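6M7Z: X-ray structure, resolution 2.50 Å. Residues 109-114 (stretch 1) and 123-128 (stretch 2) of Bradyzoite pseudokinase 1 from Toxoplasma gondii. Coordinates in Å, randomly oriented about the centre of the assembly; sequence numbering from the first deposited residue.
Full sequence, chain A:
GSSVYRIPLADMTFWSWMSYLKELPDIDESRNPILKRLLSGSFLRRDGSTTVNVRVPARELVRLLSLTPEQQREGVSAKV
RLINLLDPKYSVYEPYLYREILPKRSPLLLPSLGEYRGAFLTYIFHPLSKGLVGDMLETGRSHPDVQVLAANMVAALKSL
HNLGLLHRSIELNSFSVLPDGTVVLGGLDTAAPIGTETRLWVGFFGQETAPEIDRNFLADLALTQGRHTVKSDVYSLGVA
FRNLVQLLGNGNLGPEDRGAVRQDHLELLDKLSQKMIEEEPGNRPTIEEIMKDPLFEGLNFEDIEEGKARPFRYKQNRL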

ATOM      1  N   LEU A 109       4.577  -2.160  -5.001  1.00 37.41           N
ATOM      2  CA  LEU A 109       3.175  -1.838  -4.732  1.00 36.72           C
ATOM      3  C   LEU A 109       2.475  -3.084  -4.161  1.00 36.41           C
ATOM      4  O   LEU A 109       2.766  -4.207  -4.593  1.00 36.14           O
ATOM      5  CB  LEU A 109       2.489  -1.368  -6.018  1.00 37.50           C
ATOM      6  CG  LEU A 109       3.126  -0.156  -6.713  1.00 38.52           C
ATOM      7  CD1 LEU A 109       2.292   0.312  -7.900  1.00 39.46           C
ATOM      8  CD2 LEU A 109       3.343   1.014  -5.765  1.00 37.56           C
ATOM      9  N   LEU A 110       1.565  -2.872  -3.191  1.00 34.19           N
ATOM     10  CA  LEU A 110       0.821  -3.954  -2.556  1.00 33.65           C
ATOM     11  C   LEU A 110       0.096  -4.752  -3.644  1.00 34.52           C
ATOM     12  O   LEU A 110      -0.734  -4.205  -4.360  1.00 35.82           O
ATOM     13  CB  LEU A 110      -0.155  -3.361  -1.545  1.00 32.15           C
ATOM     14  CG  LEU A 110      -1.040  -4.353  -0.771  1.00 32.80           C
ATOM     15  CD1 LEU A 110      -0.184  -5.216   0.148  1.00 32.98           C
ATOM     16  CD2 LEU A 110      -2.101  -3.607   0.049  1.00 32.39           C
ATOM     17  N   PRO A 111       0.410  -6.044  -3.840  1.00 34.46           N
ATOM     18  CA  PRO A 111      -0.263  -6.848  -4.853  1.00 36.46           C
ATOM     19  C   PRO A 111      -1.677  -7.299  -4.457  1.00 36.19           C
ATOM     20  O   PRO A 111      -1.950  -7.513  -3.279  1.00 36.78           O
ATOM     21  CB  PRO A 111       0.647  -8.080  -5.022  1.00 36.45           C
ATOM     22  CG  PRO A 111       1.443  -8.177  -3.722  1.00 36.53           C
ATOM     23  CD  PRO A 111       1.443  -6.792  -3.120  1.00 35.07           C
ATOM     24  N   SER A 112      -2.548  -7.415  -5.464  1.00 35.44           N
ATOM     25  CA  SER A 112      -3.872  -8.028  -5.343  1.00 34.99           C
ATOM     26  C   SER A 112      -3.784  -9.516  -5.710  1.00 38.03           C
ATOM     27  O   SER A 112      -3.128  -9.849  -6.671  1.00 38.76           O
ATOM     28  CB  SER A 112      -4.864  -7.327  -6.235  1.00 32.91           C
ATOM     29  OG  SER A 112      -6.082  -8.061  -6.280  1.00 30.82           O
ATOM     30  N   LEU A 113      -4.470 -10.378  -4.953  1.00 39.08           N
ATOM     31  CA  LEU A 113      -4.594 -11.812  -5.262  1.00 37.96           C
ATOM     32  C   LEU A 113      -5.928 -12.116  -5.957  1.00 37.38           C
ATOM     33  O   LEU A 113      -6.203 -13.267  -6.265  1.00 41.01           O
ATOM     34  CB  LEU A 113      -4.507 -12.618  -3.964  1.00 38.48           C
ATOM     35  CG  LEU A 113      -3.220 -12.448  -3.170  1.00 40.69           C
ATOM     36  CD1 LEU A 113      -3.272 -13.300  -1.895  1.00 40.70           C
ATOM     37  CD2 LEU A 113      -1.986 -12.796  -4.016  1.00 42.95           C
ATOM     38  N   GLY A 114      -6.756 -11.094  -6.179  1.00 36.41           N
ATOM     39  CA  GLY A 114      -8.068 -11.267  -6.804  1.00 36.14           C
ATOM     40  C   GLY A 114      -9.094 -10.278  -6.290  1.00 36.89           C
ATOM     41  O   GLY A 114      -9.067  -9.902  -5.115  1.00 39.28           O
ATOM     42  N   TYR A 123     -14.757  -7.303  -2.775  1.00 27.70           N
ATOM     43  CA  TYR A 123     -13.633  -7.887  -2.072  1.00 28.58           C
ATOM     44  C   TYR A 123     -12.340  -7.684  -2.883  1.00 28.85           C
ATOM     45  O   TYR A 123     -12.342  -7.824  -4.103  1.00 28.90           O
ATOM     46  CB  TYR A 123     -13.800  -9.391  -1.875  1.00 28.75           C
ATOM     47  CG  TYR A 123     -15.007  -9.850  -1.104  1.00 29.46           C
ATOM     48  CD1 TYR A 123     -16.272  -9.824  -1.668  1.00 30.54           C
ATOM     49  CD2 TYR A 123     -14.877 -10.395   0.151  1.00 30.46           C
ATOM     50  CE1 TYR A 123     -17.384 -10.270  -0.978  1.00 31.48           C
ATOM     51  CE2 TYR A 123     -15.979 -10.845   0.865  1.00 32.06           C
ATOM     52  CZ  TYR A 123     -17.234 -10.804   0.289  1.00 32.25           C
ATOM     53  OH  TYR A 123     -18.325 -11.249   0.981  1.00 35.45           O
ATOM     54  N   ILE A 124     -11.245  -7.354  -2.196  1.00 29.09           N
ATOM     55  CA  ILE A 124      -9.910  -7.435  -2.723  1.00 29.91           C
ATOM     56  C   ILE A 124      -9.085  -8.270  -1.745  1.00 28.98           C
ATOM     57  O   ILE A 124      -9.028  -7.952  -0.566  1.00 30.21           O
ATOM     58  CB  ILE A 124      -9.249  -6.053  -2.904  1.00 32.28           C
ATOM     59  CG1 ILE A 124     -10.052  -5.141  -3.819  1.00 34.23           C
ATOM     60  CG2 ILE A 124      -7.803  -6.204  -3.398  1.00 34.59           C
ATOM     61  CD1 ILE A 124      -9.381  -3.806  -4.053  1.00 37.55           C
ATOM     62  N   PHE A 125      -8.431  -9.309  -2.253  1.00 28.33           N
ATOM     63  CA  PHE A 125      -7.576 -10.133  -1.441  1.00 27.89           C
ATOM     64  C   PHE A 125      -6.126  -9.650  -1.615  1.00 28.11           C
ATOM     65  O   PHE A 125      -5.702  -9.241  -2.700  1.00 28.32           O
ATOM     66  CB  PHE A 125      -7.815 -11.603  -1.776  1.00 27.61           C
ATOM     67  CG  PHE A 125      -9.157 -12.119  -1.308  1.00 27.03           C
ATOM     68  CD1 PHE A 125     -10.289 -11.981  -2.093  1.00 26.49           C
ATOM     69  CD2 PHE A 125      -9.295 -12.705  -0.057  1.00 27.01           C
ATOM     70  CE1 PHE A 125     -11.528 -12.415  -1.639  1.00 26.46           C
ATOM     71  CE2 PHE A 125     -10.535 -13.132   0.397  1.00 26.70           C
ATOM     72  CZ  PHE A 125     -11.654 -12.997  -0.399  1.00 26.99           C
ATOM     73  N   HIS A 126      -5.386  -9.658  -0.504  1.00 28.22           N
ATOM     74  CA  HIS A 126      -3.981  -9.310  -0.448  1.00 28.62           C
ATOM     75  C   HIS A 126      -3.234 -10.397   0.306  1.00 29.07           C
ATOM     76  O   HIS A 126      -3.821 -11.094   1.122  1.00 28.86           O
ATOM     77  CB  HIS A 126      -3.759  -7.975   0.277  1.00 28.65           C
ATOM     78  CG  HIS A 126      -4.353  -6.800  -0.409  1.00 28.72           C
ATOM     79  ND1 HIS A 126      -3.927  -6.387  -1.643  1.00 29.47           N
ATOM     80  CD2 HIS A 126      -5.322  -5.946  -0.022  1.00 28.62           C
ATOM     81  CE1 HIS A 126      -4.627  -5.322  -2.005  1.00 30.00           C
ATOM     82  NE2 HIS A 126      -5.505  -5.044  -1.030  1.00 28.68           N
ATOM     83  N   PRO A 127      -1.900 -10.510   0.124  1.00 30.06           N
ATOM     84  CA  PRO A 127      -1.091 -11.308   1.029  1.00 31.07           C
ATOM     85  C   PRO A 127      -1.275 -10.711   2.431  1.00 31.60           C
ATOM     86  O   PRO A 127      -1.424  -9.488   2.566  1.00 30.24           O
ATOM     87  CB  PRO A 127       0.349 -11.137   0.538  1.00 31.82           C
ATOM     88  CG  PRO A 127       0.247 -10.509  -0.831  1.00 31.44           C
ATOM     89  CD  PRO A 127      -1.099  -9.823  -0.902  1.00 30.38           C
ATOM     90  N   LEU A 128      -1.309 -11.568   3.454  1.00 33.79           N
ATOM     91  CA  LEU A 128      -1.427 -11.088   4.809  1.00 35.51           C
ATOM     92  C   LEU A 128      -0.077 -10.521   5.224  1.00 39.07           C
ATOM     93  O   LEU A 128       0.910 -11.242   5.277  1.00 39.00           O
ATOM     94  CB  LEU A 128      -1.847 -12.231   5.723  1.00 36.64           C
ATOM     95  CG  LEU A 128      -1.940 -11.874   7.196  1.00 38.39           C
ATOM     96  CD1 LEU A 128      -2.842 -10.651   7.418  1.00 37.38           C
ATOM     97  CD2 LEU A 128      -2.419 -13.103   7.974  1.00 38.90           C
TER

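A histidine side chain can take the place of a backbone amide in holding a neighbouring segment, and here H126 does so. Its ND1 donates a nearly linear hydrogen bond to the carbonyl oxygen of P111, with ND1 and O 2.8 Å apart and an angle of 175° at the hydrogen. The CA-to-CB bond of H126 points away from stretch 1, yet the side chain, with chi1 at -64° (m) and chi2 at -64°, brings its imidazole back against it. The acceptor lies at the edge of the ring, near its plane, where the N-H bond can aim straight at it. NE2 is hydrogen-bonded elsewhere in the structure, so both ring nitrogens are engaged.

The same ring offers a face as well as an edge. L110 lies over one face, its CD2 3.7 Å from the centroid of the H126 ring and only 8° off the ring normal, which makes this a CH-pi contact. The CA-to-CB bond of L110 points sideways, but the end of its side chain comes nearer to stretch 2. One imidazole thus meets a polar acceptor in its plane and an aliphatic group above it, each where the chemistry of the ring favours it.

Such pairings supplement the familiar backbone pattern. Residues 123-127 belong to a strand that begins earlier in the chain, whereas residues 109-113 have no regular helix or strand structure. The end-to-end directions of the touching parts differ by 127°, so the segments run broadly against each other without being strictly antiparallel. Around F125, nevertheless, the backbones bond in both directions: L113 N donates to F125 O at 2.8 Å, and F125 N donates to G114 O at 3.0 Å, with angles of 174° and 171°. Both carbonyl oxygens also receive a CA-H...O contact, F125 O from S112 CA at 3.4 Å and G114 O from I124 CA at 3.5 Å.

Within stretch 1, the S112 side chain turns back to the backbone two residues on: G114 N donates to S112 OG, 3.1 Å away. The glycine suits its place on conformational grounds. At phi/psi of 148/146°, a CB would be jammed against the carbonyl oxygen of L113, a restriction imposed by the local backbone itself.

Apolar contacts complete the packing. L113 points its CA-to-CB bond toward stretch 2, and its CB lies 4.1 Å from CB of F125, while its CG lies 4.1 Å from CD of P127. The L113 side chain also reaches the backbone, with CD1 3.6 Å from C of H126. The F125 ring, by contrast, leads away from the other stretch, so its meeting with L113 is made near the base of the side chain. P127 also meets P111, CG to CG at 3.9 Å, and the two prolines bring compact hydrocarbon surfaces together beside the histidine bond. Altogether the contact buries 420 Å², summed over both sides, and illustrates how a few well-aimed hydrogen bonds combine with close apolar packing.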